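Local coordinates for protein EST1E (Clostridium proteoclasticum, PDB 2WTM) that hydrolyses ester bonds as a promiscuous feruloyl esterase of the alpha/beta-hydrolase superfamily, probably through a Ser-His-Asp catalytic triad, at residues G10-A15 and K69-F74; Y16-K21 and V57-A62; E75-F80 and G170-V175; A117-R122 and E182-K187; L128-P133 and V192-G197. All blocks are in the same frame, centred on the assembly; numbering follows the deposited sequence.

Interaction 1: residues G10-A15 and K69-F74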
# COMPACT_ATOMS: atom_id res chain seq x y z
N GLY A 10 9.87 12.00 0.24
CA GLY A 10 10.77 12.51 1.33
C GLY A 10 11.84 11.58 1.89
O GLY A 10 12.56 11.93 2.84
N ILE A 11 12.00 10.40 1.32
CA ILE A 11 12.79 9.34 1.95
C ILE A 11 13.94 8.97 1.00
O ILE A 11 13.70 8.52 -0.12
CB ILE A 11 11.87 8.13 2.20
CG1 ILE A 11 10.78 8.48 3.22
CG2 ILE A 11 12.59 6.85 2.53
CD1 ILE A 11 11.28 8.64 4.64
N LYS A 12 15.16 9.08 1.48
CA LYS A 12 16.28 8.61 0.73
C LYS A 12 16.54 7.11 0.97
O LYS A 12 16.72 6.67 2.10
CB LYS A 12 17.52 9.40 1.18
CG LYS A 12 17.46 10.85 0.75
CD LYS A 12 18.85 11.59 0.89
CE LYS A 12 18.85 12.95 0.16
NZ LYS A 12 18.47 12.91 -1.31
N LEU A 13 16.62 6.35 -0.12
CA LEU A 13 16.91 4.91 -0.09
C LEU A 13 18.38 4.65 -0.48
O LEU A 13 18.82 4.97 -1.59
CB LEU A 13 15.95 4.17 -1.07
CG LEU A 13 14.45 4.42 -0.83
CD1 LEU A 13 13.79 3.82 -2.00
CD2 LEU A 13 14.06 3.85 0.46
N ASN A 14 19.10 4.12 0.48
CA ASN A 14 20.49 3.70 0.23
C ASN A 14 20.50 2.53 -0.76
O ASN A 14 19.81 1.55 -0.55
CB ASN A 14 21.12 3.25 1.49
CG ASN A 14 22.60 2.87 1.30
OD1 ASN A 14 23.42 3.69 0.82
ND2 ASN A 14 22.95 1.64 1.69
N ALA A 15 21.38 2.55 -1.71
CA ALA A 15 21.47 1.42 -2.66
C ALA A 15 22.89 1.21 -3.16
O ALA A 15 23.66 2.18 -3.22
CB ALA A 15 20.57 1.67 -3.78
N LYS A 69 20.92 1.67 5.70
CA LYS A 69 21.30 3.09 5.69
C LYS A 69 20.27 3.98 5.05
O LYS A 69 20.58 5.10 4.64
CB LYS A 69 22.67 3.31 5.02
CG LYS A 69 23.80 2.48 5.59
CD LYS A 69 24.94 2.35 4.60
CE LYS A 69 26.10 1.45 5.06
NZ LYS A 69 27.23 1.42 4.01
N SER A 70 19.03 3.48 4.93
CA SER A 70 17.99 4.31 4.39
C SER A 70 17.32 5.17 5.46
O SER A 70 17.52 4.95 6.62
CB SER A 70 16.96 3.48 3.64
OG SER A 70 17.53 2.93 2.47
N ASP A 71 16.59 6.21 5.01
CA ASP A 71 15.79 7.04 5.90
C ASP A 71 14.63 6.22 6.51
O ASP A 71 14.31 5.14 6.01
CB ASP A 71 15.22 8.26 5.16
CG ASP A 71 16.30 9.33 4.82
OD1 ASP A 71 17.35 9.32 5.54
OD2 ASP A 71 16.01 10.20 3.97
N GLY A 72 14.00 6.86 7.50
CA GLY A 72 12.84 6.33 8.19
C GLY A 72 13.22 5.49 9.36
O GLY A 72 14.33 4.95 9.42
N LYS A 73 12.30 5.34 10.31
CA LYS A 73 12.48 4.52 11.50
C LYS A 73 11.87 3.15 11.25
O LYS A 73 10.74 3.04 10.68
CB LYS A 73 11.73 5.14 12.72
CG LYS A 73 12.27 6.47 13.24
CD LYS A 73 11.35 6.96 14.46
CE LYS A 73 11.83 8.25 15.13
N PHE A 74 12.54 2.13 11.74
CA PHE A 74 12.07 0.78 11.59
C PHE A 74 10.61 0.65 12.01
O PHE A 74 9.78 -0.01 11.35
CB PHE A 74 12.94 -0.15 12.46
CG PHE A 74 12.47 -1.52 12.50
CD1 PHE A 74 12.83 -2.42 11.51
CD2 PHE A 74 11.55 -1.95 13.49
CE1 PHE A 74 12.35 -3.72 11.53
CE2 PHE A 74 11.06 -3.28 13.52
CZ PHE A 74 11.47 -4.14 12.53
O HOH W 1 13.74 11.83 4.98
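Strand 11-18 belongs to the antiparallel start of the alpha/beta-hydrolase sheet, and here its first half is flanked by the loop that leads from strand 58-62 to helix 79-93. The two segments run roughly antiparallel, and Asp71 clasps Lys12 twice. Its backbone N gives a nearly linear bond to Lys12 O (2.9 Å, 174° at the hydrogen), almost along the C=O axis. In return Lys12 N reaches Asp71 OD2 at 2.9 Å, meeting the carboxylate from above its plane. The same OD2 also accepts a hydrogen bond from a water that donates to Gly10 O as well, while the ammonium of Lys12 turns off to Asp7. One step on, Ser70 OG lies anti to its own carbonyl carbon (chi1 -68°), a position from which it accepts Asn14 N at 2.8 Å in a more bent bond; OG is also tied to Asp63 O. Asn14 and Lys69 lie alongside each other, with Lys69 CD 3.6 Å from Asn14 ND2, and that amide is held by Asp63 OD2. Ile11 CG2 and CD1 pack on Asp71 CB. Side-chain oxygens thus stand in for backbone carbonyls, pinning an irregular crossover loop to an early strand of an alpha/beta-hydrolase sheet.

Interaction 2: residues Y16-K21 and V57-A62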
# COMPACT_ATOMS: atom_id res chain seq x y z
N TYR A 16 23.17 -0.01 -3.57
CA TYR A 16 24.52 -0.37 -4.05
C TYR A 16 24.34 -0.89 -5.46
O TYR A 16 23.60 -1.87 -5.65
CB TYR A 16 25.16 -1.50 -3.19
CG TYR A 16 25.25 -1.12 -1.71
CD1 TYR A 16 26.32 -0.37 -1.23
CD2 TYR A 16 24.29 -1.52 -0.82
CE1 TYR A 16 26.41 -0.04 0.11
CE2 TYR A 16 24.35 -1.19 0.51
CZ TYR A 16 25.41 -0.43 0.97
OH TYR A 16 25.52 -0.13 2.30
N LEU A 17 25.01 -0.29 -6.44
CA LEU A 17 25.03 -0.80 -7.78
C LEU A 17 26.37 -1.50 -7.99
O LEU A 17 27.44 -0.88 -7.80
CB LEU A 17 24.89 0.37 -8.77
CG LEU A 17 24.97 0.02 -10.25
CD1 LEU A 17 23.93 -1.00 -10.73
CD2 LEU A 17 24.85 1.35 -11.06
N ASP A 18 26.31 -2.78 -8.36
CA ASP A 18 27.53 -3.55 -8.66
C ASP A 18 27.43 -4.08 -10.04
O ASP A 18 26.43 -4.68 -10.45
CB ASP A 18 27.72 -4.69 -7.70
CG ASP A 18 28.11 -4.23 -6.33
OD1 ASP A 18 29.34 -4.03 -6.05
OD2 ASP A 18 27.19 -4.03 -5.52
N MET A 19 28.51 -3.85 -10.81
CA MET A 19 28.55 -4.23 -12.20
C MET A 19 29.34 -5.52 -12.40
O MET A 19 30.16 -5.86 -11.57
CB MET A 19 29.22 -3.14 -13.03
CG MET A 19 28.48 -1.79 -13.01
SD MET A 19 26.83 -1.77 -13.73
CE MET A 19 27.01 -2.28 -15.36
N PRO A 20 29.06 -6.24 -13.49
CA PRO A 20 29.93 -7.39 -13.79
C PRO A 20 31.33 -6.87 -14.04
O PRO A 20 31.48 -5.73 -14.43
CB PRO A 20 29.32 -7.99 -15.04
CG PRO A 20 27.96 -7.53 -15.06
CD PRO A 20 27.96 -6.15 -14.44
N LYS A 21 32.31 -7.72 -13.72
CA LYS A 21 33.76 -7.40 -13.69
C LYS A 21 34.20 -6.58 -14.86
O LYS A 21 34.99 -5.62 -14.72
CB LYS A 21 34.55 -8.72 -13.70
N VAL A 57 25.49 -10.25 -14.60
CA VAL A 57 24.26 -9.50 -14.18
C VAL A 57 24.66 -8.46 -13.17
O VAL A 57 25.17 -8.75 -12.10
CB VAL A 57 23.17 -10.54 -13.66
CG1 VAL A 57 21.89 -9.83 -13.12
CG2 VAL A 57 22.75 -11.49 -14.74
N ALA A 58 24.37 -7.22 -13.54
CA ALA A 58 24.55 -6.11 -12.58
C ALA A 58 23.49 -6.30 -11.49
O ALA A 58 22.47 -6.94 -11.68
CB ALA A 58 24.36 -4.85 -13.26
N THR A 59 23.77 -5.72 -10.33
CA THR A 59 22.84 -5.85 -9.19
C THR A 59 22.61 -4.51 -8.57
O THR A 59 23.52 -3.65 -8.50
CB THR A 59 23.38 -6.83 -8.16
OG1 THR A 59 24.73 -6.45 -7.74
CG2 THR A 59 23.34 -8.27 -8.73
N LEU A 60 21.39 -4.33 -8.06
CA LEU A 60 21.05 -3.11 -7.34
C LEU A 60 20.43 -3.60 -6.07
O LEU A 60 19.25 -4.03 -6.04
CB LEU A 60 20.14 -2.18 -8.15
CG LEU A 60 19.73 -0.79 -7.64
CD1 LEU A 60 21.00 0.05 -7.39
CD2 LEU A 60 18.84 -0.17 -8.63
N ARG A 61 21.23 -3.60 -5.01
CA ARG A 61 20.79 -3.88 -3.68
C ARG A 61 20.23 -2.62 -3.06
O ARG A 61 20.92 -1.60 -3.03
CB ARG A 61 21.92 -4.46 -2.81
CG ARG A 61 22.50 -5.81 -3.20
CD ARG A 61 23.75 -6.13 -2.44
NE ARG A 61 24.85 -5.26 -2.87
CZ ARG A 61 25.88 -4.95 -2.12
NH1 ARG A 61 25.91 -5.35 -0.89
NH2 ARG A 61 26.92 -4.26 -2.60
N ALA A 62 18.98 -2.63 -2.55
CA ALA A 62 18.39 -1.40 -1.98
C ALA A 62 17.94 -1.68 -0.56
O ALA A 62 17.26 -2.71 -0.30
CB ALA A 62 17.15 -1.01 -2.83
O HOH W 2 24.72 -4.61 -5.75
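Strands 16-18 and 58-62 run antiparallel, 169° between their directions and 4.8 Å apart at the axes, with Tyr16-Arg61 and Asp18-Thr59 as hydrogen-bonded pairs and Leu17-Leu60 as the non-hydrogen-bonded pair between them. This is the antiparallel junction of the alpha/beta-hydrolase sheet, where strand 11-18 joins the parallel strands. All four backbone bonds lie in their carbonyl planes, the shortest being Tyr16 N to Arg61 O at 2.8 Å. On the face bearing Tyr16, Asp18, Thr59 and Arg61, the arginine chain bends at chi3 (-70°) and brings its guanidinium back across the neighbouring strand. Arg61 NH2 then forms a salt bridge with Asp18 OD2 at 2.9 Å, in the guanidinium plane and on the syn lone pair of the carboxylate. Tyr16 CB sits over one face of that guanidinium, 3.3 Å from Arg61 NH2, and helix 43-54 covers this side through Gln49. Leu17 and Leu60 pack on the reverse face, while Ala58 CB touches both Met19 SD and Pro20 CD. A water in the guanidinium plane accepts from Arg61 NE at 3.0 Å and lies 2.7 Å from Thr59 OG1, which is also hydrogen-bonded to Asn53 ND2.

Interaction 3: residues E75-F80 and G170-V175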
# COMPACT_ATOMS: atom_id res chain seq x y z
N GLU A 75 10.28 1.32 13.12
CA GLU A 75 8.94 1.16 13.67
C GLU A 75 7.85 1.65 12.74
O GLU A 75 6.70 1.25 12.92
CB GLU A 75 8.82 1.88 15.03
CG GLU A 75 8.90 3.37 14.98
CD GLU A 75 9.25 3.99 16.34
OE1 GLU A 75 10.40 3.83 16.81
OE2 GLU A 75 8.37 4.65 16.91
N ASP A 76 8.20 2.55 11.85
CA ASP A 76 7.17 3.17 10.98
C ASP A 76 7.14 2.48 9.62
O ASP A 76 6.47 2.96 8.70
CB ASP A 76 7.55 4.63 10.77
CG ASP A 76 7.34 5.45 12.01
OD1 ASP A 76 6.33 5.26 12.66
OD2 ASP A 76 8.20 6.29 12.34
N HIS A 77 7.91 1.42 9.42
CA HIS A 77 7.87 0.73 8.08
C HIS A 77 6.65 -0.13 7.99
O HIS A 77 6.13 -0.61 8.98
CB HIS A 77 9.13 -0.07 7.83
CG HIS A 77 9.09 -1.53 8.16
ND1 HIS A 77 9.45 -2.04 9.39
CD2 HIS A 77 8.85 -2.61 7.37
CE1 HIS A 77 9.42 -3.38 9.34
NE2 HIS A 77 9.04 -3.75 8.12
N THR A 78 6.14 -0.31 6.74
CA THR A 78 5.03 -1.19 6.46
C THR A 78 5.35 -1.75 5.06
O THR A 78 6.17 -1.24 4.27
CB THR A 78 3.66 -0.50 6.37
OG1 THR A 78 3.57 0.25 5.15
CG2 THR A 78 3.35 0.40 7.59
N LEU A 79 4.61 -2.75 4.67
CA LEU A 79 4.74 -3.33 3.32
C LEU A 79 4.31 -2.34 2.23
O LEU A 79 4.78 -2.44 1.09
CB LEU A 79 3.94 -4.64 3.18
CG LEU A 79 4.64 -5.80 3.91
CD1 LEU A 79 3.67 -6.99 4.06
CD2 LEU A 79 5.87 -6.20 3.27
N PHE A 80 3.34 -1.45 2.52
CA PHE A 80 2.96 -0.42 1.50
C PHE A 80 4.20 0.49 1.27
O PHE A 80 4.51 0.84 0.15
CB PHE A 80 1.82 0.42 1.94
CG PHE A 80 0.47 -0.21 1.77
CD1 PHE A 80 0.26 -1.46 1.29
CD2 PHE A 80 -0.64 0.54 2.20
CE1 PHE A 80 -1.05 -1.99 1.20
CE2 PHE A 80 -1.91 0.03 2.10
CZ PHE A 80 -2.11 -1.24 1.62
N GLY A 170 1.56 -0.91 15.12
CA GLY A 170 0.56 -1.88 14.62
C GLY A 170 0.04 -1.54 13.25
O GLY A 170 -0.53 -2.42 12.60
N ASN A 171 0.38 -0.36 12.76
CA ASN A 171 0.07 -0.05 11.36
C ASN A 171 0.70 -1.10 10.41
O ASN A 171 0.16 -1.41 9.36
CB ASN A 171 0.65 1.33 10.95
CG ASN A 171 -0.08 2.49 11.60
OD1 ASN A 171 -1.19 2.27 12.15
ND2 ASN A 171 0.52 3.68 11.61
N TYR A 172 1.88 -1.61 10.75
CA TYR A 172 2.50 -2.68 9.94
C TYR A 172 1.43 -3.80 9.74
O TYR A 172 1.26 -4.28 8.61
CB TYR A 172 3.78 -3.24 10.61
CG TYR A 172 4.37 -4.42 9.83
CD1 TYR A 172 5.47 -4.29 9.07
CD2 TYR A 172 3.76 -5.65 9.86
CE1 TYR A 172 5.93 -5.34 8.32
CE2 TYR A 172 4.20 -6.71 9.12
CZ TYR A 172 5.32 -6.57 8.36
OH TYR A 172 5.81 -7.63 7.61
N VAL A 173 0.79 -4.23 10.83
CA VAL A 173 -0.25 -5.27 10.80
C VAL A 173 -1.53 -4.85 10.05
O VAL A 173 -2.02 -5.60 9.23
CB VAL A 173 -0.62 -5.78 12.22
CG1 VAL A 173 -1.70 -6.87 12.21
CG2 VAL A 173 0.70 -6.24 12.93
N ARG A 174 -2.00 -3.63 10.32
CA ARG A 174 -3.16 -3.08 9.58
C ARG A 174 -2.99 -3.16 8.08
O ARG A 174 -3.88 -3.50 7.35
CB ARG A 174 -3.44 -1.68 10.04
CG ARG A 174 -3.72 -1.52 11.52
CD ARG A 174 -4.12 -0.18 11.94
NE ARG A 174 -4.34 -0.08 13.37
CZ ARG A 174 -5.50 -0.31 13.97
NH1 ARG A 174 -6.55 -0.64 13.24
NH2 ARG A 174 -5.63 -0.19 15.28
N VAL A 175 -1.77 -2.82 7.62
CA VAL A 175 -1.43 -2.88 6.21
C VAL A 175 -1.31 -4.32 5.73
O VAL A 175 -1.82 -4.72 4.70
CB VAL A 175 -0.13 -2.10 5.95
CG1 VAL A 175 0.41 -2.40 4.58
CG2 VAL A 175 -0.36 -0.60 6.15
O HOH W 3 3.09 -4.22 6.65
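The start of helix 79-93 meets helix 171-176, an element inserted between strands 125-131 and 192-197 of the alpha/beta-hydrolase fold, and the contact is tight at one end and looser, with a water in it, at the other. Val175 is the tight end. Its CG1, anti to the backbone N (chi1 167°), presses over one face of Phe80, 3.6 Å from the ring centroid and 3.4 Å from Phe80 CD1, a CH-pi contact. Its other branch, CG2, lies 4.0 Å from Thr78 CB, the two side chains crossing at about a right angle. Thr78 is the N-cap of the helix, OG1 capping Lys81 N, so its methyl CG2 is left to rest against the backbone of Tyr172. Phe80 also stacks on Phe80 of the second subunit, which makes this end part of the dimer interface. At the other end Tyr172 turns the edge of its ring toward the face of His77, an offset edge-to-face pair with planes at 70°. His77 ND1 is hydrogen-bonded to Phe74 O and its NE2 to Gln109 NE2, while Tyr172 OH meets Gln109 OE1. Leu79 CD1 only grazes Tyr172 OH. Here a single water joins the backbones: it accepts from Leu79 N at 2.9 Å and donates to Tyr172 O at 2.7 Å, its oxygen standing over the centre of the Tyr172 ring.

Interaction 4: residues A117-R122 and E182-K187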
# COMPACT_ATOMS: atom_id res chain seq x y z
N ALA A 117 5.81 -6.99 -5.83
CA ALA A 117 6.26 -5.96 -6.73
C ALA A 117 6.42 -6.55 -8.18
O ALA A 117 6.13 -5.88 -9.14
CB ALA A 117 7.61 -5.34 -6.27
N ALA A 118 6.93 -7.76 -8.32
CA ALA A 118 7.05 -8.41 -9.64
C ALA A 118 5.70 -8.50 -10.38
O ALA A 118 5.55 -8.22 -11.57
CB ALA A 118 7.69 -9.72 -9.56
N ALA A 119 4.69 -8.83 -9.61
CA ALA A 119 3.38 -8.87 -10.22
C ALA A 119 2.93 -7.49 -10.68
O ALA A 119 2.35 -7.35 -11.75
CB ALA A 119 2.43 -9.55 -9.27
N MET A 120 3.15 -6.47 -9.86
CA MET A 120 2.75 -5.13 -10.21
C MET A 120 3.54 -4.61 -11.36
O MET A 120 3.12 -3.71 -12.08
CB MET A 120 2.94 -4.23 -8.99
CG MET A 120 2.10 -4.65 -7.79
SD MET A 120 2.61 -3.77 -6.24
CE MET A 120 1.87 -2.41 -6.73
N GLU A 121 4.75 -5.18 -11.56
CA GLU A 121 5.71 -4.81 -12.60
C GLU A 121 5.89 -5.96 -13.63
O GLU A 121 6.98 -6.18 -14.15
CB GLU A 121 7.09 -4.47 -12.00
CG GLU A 121 7.05 -3.33 -11.06
CD GLU A 121 7.09 -1.96 -11.72
OE1 GLU A 121 6.79 -1.83 -12.93
OE2 GLU A 121 7.40 -0.97 -10.99
N ARG A 122 4.83 -6.68 -13.92
CA ARG A 122 4.96 -8.01 -14.58
C ARG A 122 5.38 -7.87 -16.03
O ARG A 122 5.98 -8.81 -16.55
CB ARG A 122 3.67 -8.83 -14.41
CG ARG A 122 2.40 -8.13 -14.98
CD ARG A 122 1.15 -8.82 -14.46
NE ARG A 122 -0.10 -8.08 -14.74
CZ ARG A 122 -0.57 -7.03 -14.07
NH1 ARG A 122 0.11 -6.50 -13.06
NH2 ARG A 122 -1.73 -6.48 -14.41
N GLU A 182 -2.02 -14.38 -2.84
CA GLU A 182 -2.39 -15.30 -3.91
C GLU A 182 -2.76 -14.61 -5.21
O GLU A 182 -2.52 -15.16 -6.32
CB GLU A 182 -3.55 -16.16 -3.42
CG GLU A 182 -3.24 -17.20 -2.37
CD GLU A 182 -3.06 -16.66 -0.92
OE1 GLU A 182 -3.41 -15.46 -0.63
OE2 GLU A 182 -2.57 -17.47 -0.08
N ASP A 183 -3.31 -13.39 -5.13
CA ASP A 183 -3.65 -12.58 -6.32
C ASP A 183 -2.37 -12.25 -7.10
O ASP A 183 -2.33 -12.29 -8.34
CB ASP A 183 -4.34 -11.29 -5.96
CG ASP A 183 -5.75 -11.47 -5.52
OD1 ASP A 183 -6.26 -12.62 -5.50
OD2 ASP A 183 -6.32 -10.43 -5.13
N PHE A 184 -1.36 -11.85 -6.35
CA PHE A 184 -0.07 -11.48 -6.96
C PHE A 184 0.68 -12.71 -7.55
O PHE A 184 1.38 -12.58 -8.55
CB PHE A 184 0.89 -10.78 -5.94
CG PHE A 184 0.36 -9.50 -5.35
CD1 PHE A 184 0.85 -8.31 -5.76
CD2 PHE A 184 -0.69 -9.48 -4.43
CE1 PHE A 184 0.43 -7.10 -5.22
CE2 PHE A 184 -1.11 -8.29 -3.84
CZ PHE A 184 -0.56 -7.10 -4.26
N VAL A 185 0.57 -13.84 -6.88
CA VAL A 185 1.14 -15.08 -7.42
C VAL A 185 0.47 -15.40 -8.77
O VAL A 185 1.13 -15.71 -9.77
CB VAL A 185 0.99 -16.24 -6.45
CG1 VAL A 185 1.36 -17.57 -7.08
CG2 VAL A 185 1.83 -15.99 -5.19
N ASP A 186 -0.85 -15.32 -8.78
CA ASP A 186 -1.56 -15.60 -10.02
C ASP A 186 -1.20 -14.68 -11.18
O ASP A 186 -1.29 -15.08 -12.37
CB ASP A 186 -3.07 -15.48 -9.76
CG ASP A 186 -3.67 -16.72 -9.16
OD1 ASP A 186 -3.01 -17.81 -9.08
OD2 ASP A 186 -4.85 -16.60 -8.77
N LYS A 187 -0.85 -13.44 -10.89
CA LYS A 187 -0.57 -12.49 -11.93
C LYS A 187 0.81 -12.61 -12.54
O LYS A 187 0.97 -12.19 -13.71
CB LYS A 187 -0.82 -11.08 -11.45
CG LYS A 187 -2.28 -10.78 -11.24
CD LYS A 187 -3.12 -11.00 -12.49
CE LYS A 187 -2.71 -10.09 -13.61
NZ LYS A 187 -3.70 -10.11 -14.75
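Ala119 O is the best-held polar atom, gripped by one good bond and one weak one. Arg122 NH1 donates to it at 2.7 Å with 159° at the hydrogen, the oxygen lying in the guanidinium plane while the nitrogen stands above the carbonyl plane; Arg122 N adds a weak bond to the same oxygen. The arginine reaches back to its own helix end because CG takes the crowded position between the backbone N and the carbonyl carbon (chi1 58°), after which the chain runs extended to NE. That leaves a guanidinium face turned to Lys187, whose CE lies over it, 3.5 Å from Arg122 NE. The lysine chain gets there by bending at chi2 and chi3. Two positive groups consequently sit close, Lys187 NZ 4.1 Å from Arg122 NE, and Glu154 of the second subunit answers both: OE1 pairs with Arg122 NE and OE2 with Lys187 NZ, which probably offsets the repulsion. Gln177 of the second subunit takes Arg122 NH2. In the alpha/beta-hydrolase fold, helix 109-120 is the one that follows the probable nucleophile elbow, and its C-terminal end packs here against helix 181-187, just ahead of strand 192-197. The helices come close at Ala119, whose small CB touches Phe184 O at 3.3 Å and Phe184 CB at 3.9 Å. Met120 lies alongside Phe184, both pointing the same way: CG is 3.9 Å from Phe184 CE1, and SD approaches the ring edge as a Met-aromatic contact, 5.5 Å from the centroid. Thr178 of the second subunit also packs on Phe184.

Interaction 5: residues L128-P133 and V192-G197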
# COMPACT_ATOMS: atom_id res chain seq x y z
N LEU A 128 11.98 -13.92 -11.44
CA LEU A 128 11.76 -13.58 -10.03
C LEU A 128 12.36 -14.66 -9.18
O LEU A 128 12.14 -15.86 -9.41
CB LEU A 128 10.24 -13.51 -9.80
CG LEU A 128 9.85 -13.37 -8.35
CD1 LEU A 128 10.24 -12.06 -7.75
CD2 LEU A 128 8.36 -13.52 -8.31
N ILE A 129 13.09 -14.24 -8.16
CA ILE A 129 13.73 -15.15 -7.20
C ILE A 129 13.40 -14.85 -5.74
O ILE A 129 14.13 -14.12 -5.08
CB ILE A 129 15.26 -15.14 -7.39
CG1 ILE A 129 15.57 -15.37 -8.87
CG2 ILE A 129 15.85 -16.26 -6.54
CD1 ILE A 129 17.03 -15.26 -9.18
N PRO A 130 12.31 -15.44 -5.22
CA PRO A 130 12.05 -15.28 -3.79
C PRO A 130 12.85 -16.29 -2.98
O PRO A 130 12.60 -17.48 -3.08
CB PRO A 130 10.53 -15.49 -3.71
CG PRO A 130 10.06 -15.43 -5.10
CD PRO A 130 11.18 -16.07 -5.88
N LEU A 131 13.70 -15.80 -2.11
CA LEU A 131 14.56 -16.61 -1.25
C LEU A 131 13.90 -16.74 0.14
O LEU A 131 13.70 -15.72 0.78
CB LEU A 131 15.94 -15.98 -1.17
CG LEU A 131 16.68 -15.82 -2.47
CD1 LEU A 131 17.90 -14.90 -2.35
CD2 LEU A 131 17.03 -17.13 -3.13
N SER A 132 13.43 -17.98 0.51
CA SER A 132 12.71 -18.21 1.76
C SER A 132 11.69 -17.11 2.03
O SER A 132 11.70 -16.46 3.09
CB SER A 132 13.75 -18.32 2.90
OG SER A 132 14.70 -19.39 2.56
N PRO A 133 10.80 -16.90 1.04
CA PRO A 133 9.91 -15.74 1.15
C PRO A 133 8.96 -15.82 2.31
O PRO A 133 8.41 -16.91 2.57
CB PRO A 133 9.18 -15.77 -0.17
CG PRO A 133 9.19 -17.18 -0.60
CD PRO A 133 10.50 -17.68 -0.19
N VAL A 192 9.90 -18.14 -12.19
CA VAL A 192 10.17 -17.99 -10.78
C VAL A 192 11.05 -19.11 -10.22
O VAL A 192 10.84 -20.28 -10.55
CB VAL A 192 8.82 -17.93 -9.99
CG1 VAL A 192 9.05 -17.74 -8.55
CG2 VAL A 192 7.94 -16.89 -10.57
N LEU A 193 12.04 -18.72 -9.38
CA LEU A 193 12.80 -19.68 -8.59
C LEU A 193 12.62 -19.39 -7.13
O LEU A 193 13.05 -18.32 -6.64
CB LEU A 193 14.29 -19.63 -8.88
CG LEU A 193 15.22 -20.46 -8.00
CD1 LEU A 193 15.11 -21.94 -8.35
CD2 LEU A 193 16.70 -20.05 -8.19
N ILE A 194 11.93 -20.30 -6.43
CA ILE A 194 11.87 -20.20 -4.96
C ILE A 194 12.89 -21.11 -4.37
O ILE A 194 12.99 -22.28 -4.79
CB ILE A 194 10.47 -20.50 -4.36
CG1 ILE A 194 9.49 -19.46 -4.85
CG2 ILE A 194 10.56 -20.50 -2.86
CD1 ILE A 194 8.07 -19.79 -4.40
N VAL A 195 13.68 -20.58 -3.45
CA VAL A 195 14.64 -21.39 -2.65
C VAL A 195 14.21 -21.36 -1.21
O VAL A 195 13.71 -20.31 -0.73
CB VAL A 195 16.07 -20.79 -2.79
CG1 VAL A 195 17.07 -21.73 -2.08
CG2 VAL A 195 16.40 -20.61 -4.22
N HIS A 196 14.30 -22.49 -0.47
CA HIS A 196 13.91 -22.50 0.91
C HIS A 196 14.52 -23.70 1.61
O HIS A 196 14.53 -24.79 1.03
CB HIS A 196 12.36 -22.61 0.97
CG HIS A 196 11.72 -22.02 2.18
ND1 HIS A 196 10.69 -21.09 2.10
CD2 HIS A 196 11.93 -22.21 3.49
CE1 HIS A 196 10.32 -20.75 3.31
NE2 HIS A 196 11.07 -21.40 4.19
N GLY A 197 15.08 -23.44 2.79
CA GLY A 197 15.68 -24.48 3.69
C GLY A 197 14.57 -25.22 4.40
O GLY A 197 13.71 -24.59 5.01
O HOH W 4 15.38 -21.09 4.55
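The imidazole of His196 has Ser132 CA over one face, a CH-pi contact 3.9 Å from the ring centroid and displaced toward the ND1 side of the rim. The ring's nitrogens are both engaged, ND1 with Ser208 OG and NE2 with Val203 O, which fixes its rotation. Ser132 OG points along the same ring, is hydrogen-bonded to Tyr230 OH, and donates to a water that also accepts from Gly197 N. Behind this, strands 128-131 and 192-197 run parallel at 11°. Leu193 N to Leu128 O (2.9 Å) and Ser132 N to Val195 O (2.7 Å) are nearly along the C=O axes, while Val195 N to Pro130 O is longer at 3.3 Å. Pro130 has no N-H to give Leu193 O; its CD sits 3.0 Å from that oxygen instead, interrupting the regular pattern. Pro130 CD also rests on Val192 CG1 and Ile194 CG1, and Leu131 CD2 lies against Val195 CG2 at 3.7 Å. These are neighbouring parallel strands toward the 218-223 margin of the alpha/beta-hydrolase sheet, close to the probable triad residue Asp200. Strands 99-107 and 218-223 flank the pair, helix 109-120 covers Leu128 and Pro130, and helix 234-249 covers Ile129, Leu193 and Val195.

How the interactions relate
Interactions 1, 2 and 5 all reach the main sheet: interactions 1 and 2 share strand 11-18 near one margin and touch through Lys69 and Tyr16, while interaction 5 lies across the chain's centre from interaction 1. Interaction 5 is the deepest, all its touching residues buried and mostly aliphatic; interaction 2 is buried too, but carries an ion pair and a water, and interaction 1 is partly exposed and rests on side-chain-to-backbone bonds. Interactions 3 and 4 pack helices and a helix start without direct hydrogen bonds between their segments and, like the edge of interaction 1, meet the second subunit. Interaction 4 touches interaction 5 where Ala118 meets Leu128, linking the dimer surface to the core.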